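Local coordinates for protein MJ1225 (Methanocaldococcus jannaschii, PDB 3KH5), which binds adenine nucleotides, AMP and ADP, through its CBS domains and is probably an archaeal counterpart of the gamma subunit of AMP-activated protein kinase, at the adenosine monophosphate site and the adenosine-5'-diphosphate site. Sequence-based numbering; all coordinates share one arbitrary frame.

Site 1: the adenosine monophosphate site. Residues 65-66, 68-69, 72-73, 88. With AMP (adenosine monophosphate), chain B.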
# COMPACT_ATOMS: atom_id res chain seq x y z
N SER A 65 5.03 -13.61 -8.39
CA SER A 65 4.71 -15.01 -8.63
C SER A 65 3.21 -15.26 -8.82
O SER A 65 2.83 -16.22 -9.49
CB SER A 65 5.25 -15.89 -7.49
OG SER A 65 5.04 -17.27 -7.74
N LYS A 66 2.37 -14.40 -8.26
CA LYS A 66 0.91 -14.56 -8.37
C LYS A 66 0.41 -14.32 -9.79
O LYS A 66 -0.72 -14.70 -10.13
CB LYS A 66 0.18 -13.66 -7.36
CG LYS A 66 0.43 -14.08 -5.92
CD LYS A 66 0.10 -12.98 -4.94
CE LYS A 66 0.64 -13.34 -3.57
NZ LYS A 66 0.08 -12.50 -2.48
N ASN A 68 1.29 -15.88 -12.32
CA ASN A 68 1.15 -17.15 -13.02
C ASN A 68 -0.26 -17.76 -12.95
O ASN A 68 -0.55 -18.73 -13.66
CB ASN A 68 2.24 -18.14 -12.60
CG ASN A 68 3.42 -18.16 -13.59
OD1 ASN A 68 3.76 -17.14 -14.19
ND2 ASN A 68 4.03 -19.33 -13.74
N LEU A 69 -1.13 -17.17 -12.13
CA LEU A 69 -2.55 -17.49 -12.18
C LEU A 69 -3.16 -17.04 -13.51
O LEU A 69 -3.94 -17.77 -14.12
CB LEU A 69 -3.32 -16.90 -10.99
CG LEU A 69 -4.77 -17.38 -10.79
CD1 LEU A 69 -4.84 -18.90 -10.56
CD2 LEU A 69 -5.44 -16.64 -9.63
N GLU A 72 -0.56 -18.85 -16.79
CA GLU A 72 -0.54 -20.31 -16.93
C GLU A 72 -1.91 -20.97 -16.86
O GLU A 72 -2.33 -21.65 -17.80
CB GLU A 72 0.35 -20.94 -15.87
CG GLU A 72 1.83 -20.78 -16.12
CD GLU A 72 2.29 -21.53 -17.34
OE1 GLU A 72 2.04 -22.76 -17.43
OE2 GLU A 72 2.92 -20.90 -18.21
N LYS A 73 -2.60 -20.78 -15.74
CA LYS A 73 -3.89 -21.43 -15.55
C LYS A 73 -4.91 -20.92 -16.54
O LYS A 73 -5.64 -21.70 -17.16
CB LYS A 73 -4.39 -21.23 -14.12
CG LYS A 73 -5.65 -22.02 -13.83
CD LYS A 73 -5.92 -22.12 -12.35
CE LYS A 73 -7.16 -22.98 -12.11
NZ LYS A 73 -7.29 -23.28 -10.65
N GLU A 88 -6.87 -17.64 -3.65
CA GLU A 88 -5.76 -17.98 -4.55
C GLU A 88 -4.58 -17.00 -4.48
O GLU A 88 -3.45 -17.39 -4.76
CB GLU A 88 -6.22 -18.14 -6.01
CG GLU A 88 -7.06 -19.40 -6.29
CD GLU A 88 -6.26 -20.70 -6.29
OE1 GLU A 88 -5.01 -20.67 -6.41
OE2 GLU A 88 -6.90 -21.77 -6.18
P AMP B . -3.24 -26.00 -12.03
O1P AMP B . -2.71 -27.01 -11.09
O2P AMP B . -4.16 -24.88 -11.29
O3P AMP B . -4.20 -26.66 -13.14
O5' AMP B . -2.10 -25.23 -12.85
C5' AMP B . -2.36 -23.94 -13.40
C4' AMP B . -1.06 -23.20 -13.79
O4' AMP B . -1.11 -21.84 -13.26
C3' AMP B . 0.24 -23.81 -13.26
O3' AMP B . 1.33 -23.49 -14.14
C2' AMP B . 0.41 -23.12 -11.90
O2' AMP B . 1.80 -22.97 -11.59
C1' AMP B . -0.22 -21.74 -12.11
N9 AMP B . -1.02 -21.29 -10.95
C8 AMP B . -2.18 -21.80 -10.53
N7 AMP B . -2.60 -21.13 -9.46
C5 AMP B . -1.72 -20.18 -9.20
C6 AMP B . -1.63 -19.19 -8.23
N6 AMP B . -2.57 -19.06 -7.31
N1 AMP B . -0.57 -18.36 -8.25
C2 AMP B . 0.38 -18.48 -9.17
N3 AMP B . 0.32 -19.41 -10.10
C4 AMP B . -0.71 -20.27 -10.15
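The exocyclic amine is the part of AMP that this shallow surface site reads most plainly. Glu88 takes N6 with two acceptors: its carboxylate oxygen OE1 lies 3.1 Å from AMP N6 and uses the lone pair pointing away from OE2, while the backbone O of the same residue, 3.2 Å from N6, is met from above its carbonyl plane. A bend at chi2 (-73°) curls the Glu88 side chain back, bringing OE1 to the amine beside the residue's own backbone O. Two acceptors probably suit an amino group better than the carbonyl of a guanine or hypoxanthine. Leu69, with CG anti to its backbone N (chi1 -170°), lays CD1 against the purine, 3.6 Å from AMP C5. Asn68 contributes CB rather than its amide, 3.9 Å from AMP C2. At the ribose, Glu72 touches C4' through CB. Lys73 runs extended alongside C5' and brings NZ to 3.6 Å from the phosphate oxygen O2P, a long salt bridge. Roughly half of the nucleotide surface is buried, so this may be a secondary site occupied under crystallisation conditions. Ser65 to Lys73 come from the 3-10 helix 65-67 and helix 68-73, and Glu88 closes the adenine end from the 3-10 helix 86-88.

Site 2: the adenosine-5'-diphosphate site. Residues 155, 157-159, 178-183, 269, 271, 273-274, 277. With ADP (adenosine-5'-diphosphate), chain C.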
# COMPACT_ATOMS: atom_id res chain seq x y z
N THR A 155 15.19 7.83 4.19
CA THR A 155 15.83 6.75 3.47
C THR A 155 16.58 7.33 2.29
O THR A 155 15.98 7.93 1.39
CB THR A 155 14.83 5.65 3.05
OG1 THR A 155 14.28 5.04 4.23
CG2 THR A 155 15.51 4.58 2.21
N ASP A 157 18.93 5.75 0.06
CA ASP A 157 19.00 4.98 -1.19
C ASP A 157 17.59 4.72 -1.70
O ASP A 157 16.88 3.87 -1.17
CB ASP A 157 19.77 3.67 -0.99
CG ASP A 157 21.29 3.87 -0.97
OD1 ASP A 157 21.78 4.94 -1.42
OD2 ASP A 157 21.99 2.93 -0.50
N VAL A 158 17.20 5.48 -2.72
CA VAL A 158 15.84 5.44 -3.24
C VAL A 158 15.73 4.55 -4.47
O VAL A 158 16.51 4.68 -5.43
CB VAL A 158 15.31 6.86 -3.60
CG1 VAL A 158 13.79 6.85 -3.74
CG2 VAL A 158 15.73 7.87 -2.55
N ILE A 159 14.76 3.64 -4.43
CA ILE A 159 14.34 2.87 -5.60
C ILE A 159 13.28 3.67 -6.35
O ILE A 159 12.33 4.20 -5.76
CB ILE A 159 13.81 1.48 -5.19
CG1 ILE A 159 14.87 0.69 -4.41
CG2 ILE A 159 13.30 0.71 -6.41
CD1 ILE A 159 16.01 0.07 -5.26
N GLY A 178 9.13 -4.53 -2.20
CA GLY A 178 8.10 -4.29 -1.18
C GLY A 178 7.77 -2.82 -0.96
O GLY A 178 7.46 -2.42 0.17
N PHE A 179 7.83 -2.02 -2.02
CA PHE A 179 7.50 -0.59 -1.95
C PHE A 179 6.26 -0.25 -2.76
O PHE A 179 6.25 -0.44 -3.98
CB PHE A 179 8.66 0.29 -2.46
CG PHE A 179 9.97 0.06 -1.76
CD1 PHE A 179 10.03 -0.16 -0.39
CD2 PHE A 179 11.16 0.10 -2.48
CE1 PHE A 179 11.25 -0.36 0.26
CE2 PHE A 179 12.39 -0.11 -1.84
CZ PHE A 179 12.43 -0.34 -0.47
N ARG A 180 5.24 0.28 -2.09
CA ARG A 180 4.01 0.72 -2.75
C ARG A 180 4.18 2.00 -3.56
O ARG A 180 3.44 2.23 -4.51
CB ARG A 180 2.90 0.97 -1.72
CG ARG A 180 2.38 -0.28 -1.03
CD ARG A 180 1.61 0.06 0.24
NE ARG A 180 0.54 1.04 0.00
CZ ARG A 180 -0.31 1.46 0.94
NH1 ARG A 180 -0.23 0.99 2.18
NH2 ARG A 180 -1.25 2.35 0.63
N ARG A 181 5.14 2.84 -3.17
CA ARG A 181 5.32 4.13 -3.84
C ARG A 181 6.75 4.33 -4.38
O ARG A 181 7.74 4.20 -3.64
CB ARG A 181 4.89 5.32 -2.96
CG ARG A 181 4.37 4.93 -1.56
CD ARG A 181 2.87 4.95 -1.25
NE ARG A 181 2.91 4.57 0.15
CZ ARG A 181 1.90 4.47 1.04
NH1 ARG A 181 0.60 4.76 0.74
NH2 ARG A 181 2.24 4.07 2.29
N LEU A 182 6.83 4.63 -5.67
CA LEU A 182 8.09 4.90 -6.33
C LEU A 182 8.09 6.33 -6.87
O LEU A 182 7.16 6.72 -7.58
CB LEU A 182 8.33 3.91 -7.48
CG LEU A 182 8.34 2.40 -7.16
CD1 LEU A 182 8.52 1.59 -8.43
CD2 LEU A 182 9.40 2.03 -6.13
N PRO A 183 9.11 7.12 -6.50
CA PRO A 183 9.29 8.40 -7.18
C PRO A 183 9.63 8.15 -8.65
O PRO A 183 10.33 7.18 -8.96
CB PRO A 183 10.49 9.02 -6.45
CG PRO A 183 10.57 8.31 -5.14
CD PRO A 183 10.09 6.92 -5.41
N ILE A 269 13.64 9.62 0.57
CA ILE A 269 12.20 9.46 0.66
C ILE A 269 11.94 9.26 2.14
O ILE A 269 12.79 8.74 2.86
CB ILE A 269 11.69 8.27 -0.21
CG1 ILE A 269 10.15 8.21 -0.26
CG2 ILE A 269 12.31 6.93 0.24
CD1 ILE A 269 9.59 7.26 -1.32
N THR A 271 8.70 8.00 4.86
CA THR A 271 7.37 7.42 4.91
C THR A 271 6.87 7.38 6.33
O THR A 271 7.62 7.68 7.28
CB THR A 271 7.35 5.98 4.33
OG1 THR A 271 8.01 5.08 5.23
CG2 THR A 271 8.00 5.91 2.94
N LYS A 273 6.38 4.81 8.15
CA LYS A 273 7.19 3.90 8.96
C LYS A 273 8.40 4.63 9.52
O LYS A 273 8.77 4.42 10.68
CB LYS A 273 7.62 2.65 8.18
CG LYS A 273 8.10 1.51 9.10
CD LYS A 273 8.63 0.31 8.33
CE LYS A 273 7.57 -0.30 7.41
NZ LYS A 273 6.34 -0.72 8.13
N ASP A 274 9.02 5.48 8.71
CA ASP A 274 10.16 6.29 9.13
C ASP A 274 9.80 7.27 10.24
O ASP A 274 10.59 7.48 11.16
CB ASP A 274 10.71 7.10 7.96
CG ASP A 274 11.30 6.23 6.88
OD1 ASP A 274 11.96 5.23 7.21
OD2 ASP A 274 11.10 6.56 5.70
N LYS A 277 9.80 5.83 13.62
CA LYS A 277 11.11 5.57 14.23
C LYS A 277 11.45 6.61 15.30
O LYS A 277 12.35 6.37 16.12
CB LYS A 277 12.21 5.50 13.17
CG LYS A 277 12.12 4.31 12.24
CD LYS A 277 13.02 4.53 11.04
CE LYS A 277 12.94 3.38 10.05
NZ LYS A 277 13.77 3.64 8.84
PB ADP C . 5.84 2.24 1.15
O1B ADP C . 4.68 3.01 1.65
O2B ADP C . 6.40 2.83 -0.29
O3B ADP C . 5.54 0.68 0.88
PA ADP C . 7.21 1.64 3.61
O1A ADP C . 6.66 2.39 4.76
O2A ADP C . 6.64 0.14 3.46
O3A ADP C . 7.06 2.38 2.18
O5' ADP C . 8.80 1.61 3.65
C5' ADP C . 9.58 0.88 4.62
C4' ADP C . 11.01 1.47 4.55
O4' ADP C . 11.44 1.44 3.15
C3' ADP C . 11.08 2.94 5.00
O3' ADP C . 12.32 3.18 5.66
C2' ADP C . 11.00 3.73 3.69
O2' ADP C . 11.68 4.99 3.79
C1' ADP C . 11.70 2.80 2.69
N9 ADP C . 11.18 3.02 1.30
C8 ADP C . 9.91 3.20 0.92
N7 ADP C . 9.84 3.39 -0.40
C5 ADP C . 11.08 3.34 -0.87
C6 ADP C . 11.62 3.46 -2.15
N6 ADP C . 10.84 3.68 -3.21
N1 ADP C . 12.95 3.35 -2.29
C2 ADP C . 13.74 3.13 -1.24
N3 ADP C . 13.25 3.01 -0.01
C4 ADP C . 11.93 3.11 0.20
O HOH W 1 5.11 -1.47 5.74
O HOH W 2 7.15 -2.27 3.03
O HOH W 3 4.78 -1.61 1.64
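Backbone groups frame both ends of ADP in this CBS-domain nucleotide pocket: Ile159 N donates to adenine N1 over 2.8 Å, the carbonyl oxygens of Ile159 and Arg181 accept from N6, and Arg180 N points almost straight (177° at H) at the beta-phosphate oxygen O3B. Phe179 lies flat against the purine, planes 2° apart and the ring centroid 3.6 Å from that of the six-membered ring, while Ile269 places CG2 over a face of the same ring. Arg181, bent at chi2 (-104°), turns its guanidinium side-on, so that NE and NH2 both grip the beta-phosphate oxygen O1B, NH2 at 2.7 Å. Thr271 donates OG1 to the alpha-phosphate oxygen O1A. Asp274 clasps the ribose diol with both syn lone pairs, OD1 accepting from O3' at 2.6 Å and OD2 from O2' at 2.5 Å. The anti lone pair of OD2 takes Thr271 N. Lys277 NZ lies 2.9 Å from Asp274 OD1, nearly along its C-O axis; together they fix the carboxylate's rotation. An alanine in place of Asp274 would probably loosen the ribose and leave Thr271 N and Lys277 NZ without this acceptor. Across the diol, Thr155 OG1 hydrogen-bonds to O2' at 2.6 Å. Lys273 NZ reaches the alpha-phosphate oxygen O2A through a water.

Site 3: the adenosine monophosphate site. Residues 180-181, 193, 195, 197-198, 201, 230, 232-234, 254-256, 258. With AMP (adenosine monophosphate), chain D.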
# COMPACT_ATOMS: atom_id res chain seq x y z
N ARG A 180 5.24 0.28 -2.09
CA ARG A 180 4.01 0.72 -2.75
C ARG A 180 4.18 2.00 -3.56
O ARG A 180 3.44 2.23 -4.51
CB ARG A 180 2.90 0.97 -1.72
CG ARG A 180 2.38 -0.28 -1.03
CD ARG A 180 1.61 0.06 0.24
NE ARG A 180 0.54 1.04 0.00
CZ ARG A 180 -0.31 1.46 0.94
NH1 ARG A 180 -0.23 0.99 2.18
NH2 ARG A 180 -1.25 2.35 0.63
N ARG A 181 5.14 2.84 -3.17
CA ARG A 181 5.32 4.13 -3.84
C ARG A 181 6.75 4.33 -4.38
O ARG A 181 7.74 4.20 -3.64
CB ARG A 181 4.89 5.32 -2.96
CG ARG A 181 4.37 4.93 -1.56
CD ARG A 181 2.87 4.95 -1.25
NE ARG A 181 2.91 4.57 0.15
CZ ARG A 181 1.90 4.47 1.04
NH1 ARG A 181 0.60 4.76 0.74
NH2 ARG A 181 2.24 4.07 2.29
N ILE A 193 5.20 10.77 -9.25
CA ILE A 193 5.14 9.66 -8.31
C ILE A 193 4.12 8.64 -8.84
O ILE A 193 3.12 9.01 -9.46
CB ILE A 193 4.80 10.13 -6.87
CG1 ILE A 193 5.09 9.03 -5.83
CG2 ILE A 193 3.35 10.65 -6.77
CD1 ILE A 193 5.15 9.52 -4.38
N THR A 195 2.12 4.89 -7.50
CA THR A 195 1.87 3.97 -6.38
C THR A 195 1.04 2.76 -6.84
O THR A 195 0.46 2.79 -7.93
CB THR A 195 1.18 4.67 -5.17
OG1 THR A 195 -0.21 4.87 -5.44
CG2 THR A 195 1.85 6.01 -4.84
N THR A 197 -1.79 1.90 -5.88
CA THR A 197 -3.16 2.42 -5.98
C THR A 197 -3.50 2.89 -7.41
O THR A 197 -4.60 2.63 -7.92
CB THR A 197 -3.38 3.57 -4.96
OG1 THR A 197 -3.49 3.03 -3.64
CG2 THR A 197 -4.63 4.38 -5.26
N ASP A 198 -2.53 3.56 -8.03
CA ASP A 198 -2.64 3.98 -9.43
C ASP A 198 -2.88 2.80 -10.36
O ASP A 198 -3.62 2.91 -11.34
CB ASP A 198 -1.36 4.72 -9.86
CG ASP A 198 -1.17 6.03 -9.13
OD1 ASP A 198 -2.15 6.81 -9.04
OD2 ASP A 198 -0.05 6.30 -8.65
N LYS A 201 -6.55 1.73 -9.89
CA LYS A 201 -7.40 2.75 -10.50
C LYS A 201 -7.42 2.59 -12.02
O LYS A 201 -8.47 2.78 -12.65
CB LYS A 201 -6.93 4.15 -10.14
CG LYS A 201 -7.20 4.57 -8.70
CD LYS A 201 -6.57 5.93 -8.43
CE LYS A 201 -7.14 6.58 -7.18
NZ LYS A 201 -6.46 7.88 -6.89
N LYS A 230 1.32 10.60 -11.26
CA LYS A 230 0.96 11.88 -10.72
C LYS A 230 2.18 12.79 -10.88
O LYS A 230 3.22 12.53 -10.28
CB LYS A 230 0.60 11.70 -9.24
CG LYS A 230 0.29 12.96 -8.47
CD LYS A 230 -1.04 13.54 -8.89
CE LYS A 230 -1.43 14.70 -8.00
NZ LYS A 230 -2.28 15.65 -8.74
N ASP A 232 2.46 16.09 -10.18
CA ASP A 232 2.66 17.06 -9.12
C ASP A 232 2.68 16.39 -7.76
O ASP A 232 1.65 15.94 -7.24
CB ASP A 232 1.65 18.19 -9.25
CG ASP A 232 1.87 19.00 -10.52
OD1 ASP A 232 2.80 19.84 -10.56
OD2 ASP A 232 1.13 18.77 -11.49
N VAL A 233 3.88 16.34 -7.19
CA VAL A 233 4.15 15.53 -6.02
C VAL A 233 4.30 16.42 -4.80
O VAL A 233 4.90 17.50 -4.87
CB VAL A 233 5.44 14.70 -6.21
CG1 VAL A 233 5.53 13.60 -5.16
CG2 VAL A 233 5.48 14.09 -7.60
N ILE A 234 3.74 15.98 -3.68
CA ILE A 234 4.00 16.60 -2.38
C ILE A 234 5.33 16.04 -1.88
O ILE A 234 5.48 14.82 -1.70
CB ILE A 234 2.87 16.32 -1.38
CG1 ILE A 234 1.55 16.93 -1.88
CG2 ILE A 234 3.22 16.87 0.01
CD1 ILE A 234 0.31 16.34 -1.26
N ILE A 254 -1.62 10.21 2.92
CA ILE A 254 -0.48 9.97 2.04
C ILE A 254 0.54 9.28 2.94
O ILE A 254 0.63 9.60 4.12
CB ILE A 254 0.06 11.30 1.46
CG1 ILE A 254 -0.88 11.82 0.36
CG2 ILE A 254 1.49 11.16 0.91
CD1 ILE A 254 -0.72 13.31 0.06
N GLY A 255 1.28 8.32 2.40
CA GLY A 255 2.22 7.56 3.22
C GLY A 255 3.69 7.86 2.96
O GLY A 255 4.54 7.46 3.74
N ALA A 256 3.97 8.57 1.87
CA ALA A 256 5.35 8.79 1.44
C ALA A 256 5.55 10.13 0.73
O ALA A 256 4.78 10.49 -0.17
CB ALA A 256 5.81 7.65 0.54
N PRO A 258 8.69 12.07 -1.39
CA PRO A 258 10.04 12.16 -1.92
C PRO A 258 10.73 13.38 -1.31
O PRO A 258 10.10 14.42 -1.15
CB PRO A 258 9.82 12.37 -3.43
CG PRO A 258 8.48 11.78 -3.69
CD PRO A 258 7.68 12.12 -2.47
P AMP D . -1.47 5.78 -1.87
O1P AMP D . -2.68 5.36 -1.12
O2P AMP D . -0.72 4.50 -2.51
O3P AMP D . -0.36 6.48 -0.92
O5' AMP D . -1.77 6.78 -3.09
C5' AMP D . -3.07 7.34 -3.37
C4' AMP D . -2.95 8.46 -4.40
O4' AMP D . -2.09 9.46 -3.78
C3' AMP D . -2.20 7.89 -5.62
O3' AMP D . -2.75 8.41 -6.84
C2' AMP D . -0.78 8.40 -5.42
O2' AMP D . -0.15 8.63 -6.69
C1' AMP D . -1.00 9.72 -4.68
N9 AMP D . 0.19 10.14 -3.88
C8 AMP D . 0.86 9.39 -3.00
N7 AMP D . 1.86 10.10 -2.47
C5 AMP D . 1.82 11.31 -3.03
C6 AMP D . 2.59 12.45 -2.88
N6 AMP D . 3.62 12.46 -2.03
N1 AMP D . 2.28 13.54 -3.60
C2 AMP D . 1.25 13.54 -4.45
N3 AMP D . 0.49 12.46 -4.61
C4 AMP D . 0.75 11.34 -3.92
O HOH W 4 -0.23 2.21 -2.40
O HOH W 5 1.75 7.97 -0.30
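Hydrogen bonds from the backbone identify the adenine of AMP in this CBS-domain pocket: Ile234 N donates to N1 over 2.8 Å, and N6 donates to Ile234 O, in the carbonyl plane on a lone pair, and to Ala256 O. This donor-acceptor pattern matches adenine and would fit guanine poorly. At the ribose, Asp198 receives O2' on the syn lone pair of OD2, 3.0 Å away, whereas O3' meets OD1 from above the carboxylate plane. The anti lone pair of OD2 accepts Thr195 N at 2.8 Å, which steadies the carboxylate. Thr195 OG1, in the crowded position between its backbone N and carbonyl carbon (chi1 77°), donates to the phosphate oxygen O2P over 3.0 Å. Apolar contacts hold the purine: Ile193 sets CG2 over a face of the six-membered ring, 4.0 Å from its centroid, and Ile254 brings CG2 to 3.9 Å from AMP C5. Charge pairing gathers at the phosphate, where Arg180 NH2 makes a long salt bridge to O1P. The guanidinium of Arg181 lies over that of Arg180, so the phosphate charge probably helps offset their repulsion. Arg181 NH1 forms the shorter salt bridge, with AMP O3P at 2.6 Å, the oxygen tilted 24° from the guanidinium plane.

Sites 2 and 3 are neighbours, with the centres of their C-alpha atoms about 11 Å apart, and both include Arg180 and Arg181. Arg181 divides its guanidinium between two nucleotides, so occupancy of one pocket could be felt in the other. Strand 181-186 begins at this shared residue, while strands 189-195 and 266-271 each serve one pocket. The ribose-binding aspartates follow those two strands in helices 196-203 and 272-275, a repeated plan typical of paired CBS motifs. Site 1 lies about 27 Å from each and shares neither residues nor secondary-structure elements with them, so it is likely to be filled independently of the other two.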